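PDB 4B7G: catalase from Corynebacterium glutamicum, which probably breaks down hydrogen peroxide to water and oxygen at a buried haem iron. Local coordinates for residues R67-K72 and S108-E113. Numbering follows the deposited sequence.
With HEM (protoporphyrin IX containing Fe), chain J.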
ATOM      1  N   ARG B  67      14.483  -2.331  -3.518  1.00  9.47           N
ATOM      2  CA  ARG B  67      14.519  -3.341  -4.576  1.00 12.59           C
ATOM      3  C   ARG B  67      14.929  -4.699  -4.033  1.00 13.31           C
ATOM      4  O   ARG B  67      15.795  -4.792  -3.158  1.00 15.32           O
ATOM      5  CB  ARG B  67      15.549  -2.960  -5.649  1.00 14.82           C
ATOM      6  CG  ARG B  67      15.232  -1.730  -6.498  1.00 14.67           C
ATOM      7  CD  ARG B  67      16.539  -1.149  -7.082  1.00 13.21           C
ATOM      8  NE  ARG B  67      16.257  -0.094  -8.051  1.00 13.17           N
ATOM      9  CZ  ARG B  67      15.898   1.141  -7.707  1.00 13.65           C
ATOM     10  NH1 ARG B  67      15.800   1.478  -6.420  1.00 11.39           N
ATOM     11  NH2 ARG B  67      15.639   2.038  -8.645  1.00 14.15           N
ATOM     12  N   ILE B  68      14.322  -5.757  -4.568  1.00 11.98           N
ATOM     13  CA  ILE B  68      14.900  -7.091  -4.422  1.00 13.96           C
ATOM     14  C   ILE B  68      15.080  -7.708  -5.811  1.00 14.14           C
ATOM     15  O   ILE B  68      14.104  -7.883  -6.534  1.00 11.69           O
ATOM     16  CB  ILE B  68      14.052  -8.009  -3.504  1.00 12.76           C
ATOM     17  CG1 ILE B  68      14.631  -9.431  -3.480  1.00 13.29           C
ATOM     18  CG2 ILE B  68      12.575  -8.029  -3.931  1.00 11.76           C
ATOM     19  CD1 ILE B  68      13.861 -10.384  -2.573  1.00 11.68           C
ATOM     20  N   PRO B  69      16.339  -7.977  -6.214  1.00 12.93           N
ATOM     21  CA  PRO B  69      17.569  -7.646  -5.489  1.00 14.05           C
ATOM     22  C   PRO B  69      18.103  -6.282  -5.936  1.00 15.55           C
ATOM     23  O   PRO B  69      17.321  -5.503  -6.502  1.00 14.55           O
ATOM     24  CB  PRO B  69      18.520  -8.787  -5.893  1.00 12.22           C
ATOM     25  CG  PRO B  69      17.937  -9.341  -7.234  1.00 13.91           C
ATOM     26  CD  PRO B  69      16.639  -8.611  -7.506  1.00 13.70           C
ATOM     27  N   HIS B  70      19.383  -6.004  -5.673  1.00 12.78           N
ATOM     28  CA  HIS B  70      20.041  -4.753  -6.071  1.00 13.35           C
ATOM     29  C   HIS B  70      19.561  -3.527  -5.283  1.00 17.08           C
ATOM     30  O   HIS B  70      19.509  -2.421  -5.825  1.00 14.18           O
ATOM     31  CB  HIS B  70      19.879  -4.472  -7.570  1.00 16.61           C
ATOM     32  CG  HIS B  70      20.512  -5.492  -8.466  1.00 17.94           C
ATOM     33  ND1 HIS B  70      21.684  -5.252  -9.157  1.00 15.30           N
ATOM     34  CD2 HIS B  70      20.125  -6.745  -8.814  1.00 11.68           C
ATOM     35  CE1 HIS B  70      21.995  -6.313  -9.879  1.00 14.09           C
ATOM     36  NE2 HIS B  70      21.060  -7.231  -9.694  1.00 15.93           N
ATOM     37  N   ALA B  71      19.219  -3.719  -4.011  1.00 13.55           N
ATOM     38  CA  ALA B  71      18.776  -2.614  -3.155  1.00 13.84           C
ATOM     39  C   ALA B  71      19.794  -1.471  -3.033  1.00 16.02           C
ATOM     40  O   ALA B  71      19.407  -0.293  -3.005  1.00 12.85           O
ATOM     41  CB  ALA B  71      18.417  -3.140  -1.769  1.00 10.24           C
ATOM     42  N   LYS B  72      21.083  -1.810  -2.940  1.00 10.37           N
ATOM     43  CA  LYS B  72      22.119  -0.797  -2.715  1.00 15.59           C
ATOM     44  C   LYS B  72      22.674  -0.289  -4.033  1.00 15.94           C
ATOM     45  O   LYS B  72      23.426  -0.998  -4.713  1.00 13.30           O
ATOM     46  CB  LYS B  72      23.279  -1.352  -1.872  1.00 15.15           C
ATOM     47  CG  LYS B  72      24.342  -0.291  -1.521  1.00 16.22           C
ATOM     48  CD  LYS B  72      23.872   0.610  -0.354  1.00 16.12           C
ATOM     49  CE  LYS B  72      24.779   1.828  -0.171  1.00 15.34           C
ATOM     50  NZ  LYS B  72      26.220   1.498   0.098  1.00  9.87           N
ATOM     51  N   SER B 108      24.902  -0.843  -8.846  1.00 11.67           N
ATOM     52  CA  SER B 108      24.441  -1.463  -7.613  1.00 11.01           C
ATOM     53  C   SER B 108      25.230  -2.708  -7.297  1.00 18.24           C
ATOM     54  O   SER B 108      26.014  -3.182  -8.118  1.00 16.27           O
ATOM     55  CB  SER B 108      22.975  -1.875  -7.768  1.00 12.66           C
ATOM     56  OG  SER B 108      22.805  -2.627  -8.963  1.00 15.76           O
ATOM     57  N   THR B 109      25.013  -3.231  -6.093  1.00 16.32           N
ATOM     58  CA  THR B 109      25.364  -4.604  -5.773  1.00 18.36           C
ATOM     59  C   THR B 109      24.081  -5.410  -5.941  1.00 14.17           C
ATOM     60  O   THR B 109      23.106  -4.901  -6.494  1.00 14.09           O
ATOM     61  CB  THR B 109      25.845  -4.732  -4.328  1.00 21.84           C
ATOM     62  OG1 THR B 109      24.868  -4.148  -3.445  1.00 14.78           O
ATOM     63  CG2 THR B 109      27.194  -4.031  -4.152  1.00 16.38           C
ATOM     64  N   VAL B 110      24.061  -6.646  -5.456  1.00 16.61           N
ATOM     65  CA  VAL B 110      22.904  -7.511  -5.681  1.00 11.24           C
ATOM     66  C   VAL B 110      22.224  -7.928  -4.378  1.00 12.53           C
ATOM     67  O   VAL B 110      21.018  -7.707  -4.188  1.00 14.50           O
ATOM     68  CB  VAL B 110      23.310  -8.786  -6.456  1.00 15.05           C
ATOM     69  CG1 VAL B 110      22.118  -9.746  -6.596  1.00 16.51           C
ATOM     70  CG2 VAL B 110      23.892  -8.430  -7.814  1.00 11.51           C
ATOM     71  N   ALA B 111      22.992  -8.533  -3.479  1.00 13.12           N
ATOM     72  CA  ALA B 111      22.406  -9.232  -2.337  1.00 14.91           C
ATOM     73  C   ALA B 111      22.092  -8.340  -1.131  1.00 14.97           C
ATOM     74  O   ALA B 111      21.070  -8.532  -0.449  1.00 15.35           O
ATOM     75  CB  ALA B 111      23.318 -10.384  -1.910  1.00 14.52           C
ATOM     76  N   GLY B 112      22.976  -7.391  -0.838  1.00 15.58           N
ATOM     77  CA  GLY B 112      22.834  -6.603   0.379  1.00 15.44           C
ATOM     78  C   GLY B 112      21.681  -5.618   0.310  1.00 18.61           C
ATOM     79  O   GLY B 112      21.228  -5.262  -0.789  1.00 15.91           O
ATOM     80  N   GLU B 113      21.215  -5.182   1.483  1.00 15.02           N
ATOM     81  CA  GLU B 113      20.131  -4.205   1.594  1.00 16.64           C
ATOM     82  C   GLU B 113      20.659  -2.770   1.430  1.00 16.10           C
ATOM     83  O   GLU B 113      21.867  -2.561   1.237  1.00 12.99           O
ATOM     84  CB  GLU B 113      19.401  -4.375   2.941  1.00 16.00           C
ATOM     85  CG  GLU B 113      18.760  -5.768   3.155  1.00 15.50           C
ATOM     86  CD  GLU B 113      19.769  -6.842   3.561  1.00 18.70           C
ATOM     87  OE1 GLU B 113      20.935  -6.489   3.849  1.00 17.04           O
ATOM     88  OE2 GLU B 113      19.402  -8.041   3.593  1.00 19.26           O
TER
HETATM   89  CHA HEM J3001      16.992  -5.688 -10.338  1.00 13.11           C
HETATM   90  CHB HEM J3001      14.440  -9.659 -11.491  1.00 14.18           C
HETATM   91  CHC HEM J3001      18.394 -11.482 -13.662  1.00 15.03           C
HETATM   92  CHD HEM J3001      20.316  -7.038 -13.715  1.00 14.68           C
HETATM   93  C1A HEM J3001      15.948  -6.580 -10.466  1.00 14.02           C
HETATM   94  C2A HEM J3001      14.586  -6.393 -10.006  1.00 10.93           C
HETATM   95  C3A HEM J3001      13.895  -7.494 -10.336  1.00 16.31           C
HETATM   96  C4A HEM J3001      14.782  -8.417 -11.003  1.00 15.39           C
HETATM   97  CMA HEM J3001      12.402  -7.762 -10.069  1.00 13.55           C
HETATM   98  CAA HEM J3001      14.032  -5.150  -9.263  1.00 11.78           C
HETATM   99  CBA HEM J3001      13.570  -4.121 -10.290  1.00 15.15           C
HETATM  100  CGA HEM J3001      12.954  -2.916  -9.631  1.00 13.62           C
HETATM  101  O1A HEM J3001      13.135  -1.785 -10.175  1.00 13.21           O
HETATM  102  O2A HEM J3001      12.281  -3.065  -8.572  1.00 15.20           O
HETATM  103  C1B HEM J3001      15.295 -10.509 -12.162  1.00 15.10           C
HETATM  104  C2B HEM J3001      14.963 -11.835 -12.650  1.00 13.81           C
HETATM  105  C3B HEM J3001      16.064 -12.347 -13.233  1.00 16.16           C
HETATM  106  C4B HEM J3001      17.116 -11.349 -13.150  1.00 18.18           C
HETATM  107  CMB HEM J3001      13.582 -12.511 -12.472  1.00 10.58           C
HETATM  108  CAB HEM J3001      16.260 -13.714 -13.943  1.00 13.97           C
HETATM  109  CBB HEM J3001      15.271 -14.389 -14.548  1.00 17.73           C
HETATM  110  C1C HEM J3001      19.183 -10.407 -14.026  1.00 15.23           C
HETATM  111  C2C HEM J3001      20.185 -10.363 -15.083  1.00 13.83           C
HETATM  112  C3C HEM J3001      20.721  -9.126 -15.080  1.00 17.40           C
HETATM  113  C4C HEM J3001      20.056  -8.351 -14.047  1.00 16.74           C
HETATM  114  CMC HEM J3001      20.546 -11.569 -15.988  1.00 17.37           C
HETATM  115  CAC HEM J3001      21.789  -8.526 -16.016  1.00 13.59           C
HETATM  116  CBC HEM J3001      21.920  -8.910 -17.294  1.00 16.97           C
HETATM  117  C1D HEM J3001      19.645  -6.287 -12.772  1.00 12.96           C
HETATM  118  C2D HEM J3001      20.010  -4.945 -12.396  1.00 13.41           C
HETATM  119  C3D HEM J3001      18.989  -4.517 -11.357  1.00 13.41           C
HETATM  120  C4D HEM J3001      18.083  -5.638 -11.190  1.00 17.96           C
HETATM  121  CMD HEM J3001      21.181  -4.101 -12.917  1.00 11.69           C
HETATM  122  CAD HEM J3001      18.968  -3.151 -10.669  1.00 16.12           C
HETATM  123  CBD HEM J3001      18.420  -2.139 -11.677  1.00 13.24           C
HETATM  124  CGD HEM J3001      18.530  -0.825 -10.973  1.00 11.80           C
HETATM  125  O1D HEM J3001      17.465  -0.222 -10.679  1.00 12.55           O
HETATM  126  O2D HEM J3001      19.688  -0.394 -10.693  1.00 15.08           O
HETATM  127  NA  HEM J3001      16.032  -7.827 -11.075  1.00 12.33           N
HETATM  128  NB  HEM J3001      16.617 -10.241 -12.483  1.00 14.82           N
HETATM  129  NC  HEM J3001      19.137  -9.163 -13.416  1.00 16.17           N
HETATM  130  ND  HEM J3001      18.508  -6.658 -12.046  1.00 13.54           N
HETATM  131 FE   HEM J3001      17.466  -8.391 -12.410  1.00 15.40          FE
HETATM  132  O   HOH W   1      19.329  -6.446  -2.494  1.00 13.31           O
HETATM  133  O   HOH W   2      22.203  -4.551  -3.190  1.00 13.81           O
HETATM  134  O   HOH W   3      18.953  -9.159 -10.589  1.00 30.00           O
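The imidazole of His70 lies between Val110 and the haem. On one face Val110 CG2 makes a CH-pi contact, 3.9 Å from the ring centroid and 29° off the ring normal; the opposite face covers haem pyrrole D, with His70 CD2 3.3 Å from HEM C4D. At the edge, His70 ND1 donates to Ser108 OG (2.9 Å, close to straight), and the hydroxyl sits 5° out of the ring plane, a bond that, with the haem and Val110 on the two faces, helps hold the ring's rotation. Ser108 chi1 of 51° places OG between its own N and carbonyl carbon, turned to meet ND1.

Two backbone bonds join the loops: His70 N donates to Val110 O at 2.8 Å, and Thr109 N donates to Lys72 O at 3.1 Å. Beyond them, a water accepts from Lys72 N, donates to Gly112 O and hydrogen-bonds Thr109 OG1. Pro69, preceded by a cis peptide, rests its CB 3.8 Å from Val110 CG1, and Ile159 of helix 155-162 touches both residues. Arg67 NE donates to the propionate oxygen HEM O1D, tying the same loop to the haem rim.

The oxygen of water 3 lies 2.5 Å from HEM FE, on the same side of the haem as His70. A histidine stacked over a pyrrole, with serine on its ND1 and valine against its outer face, is the distal haem pocket characteristic of catalases.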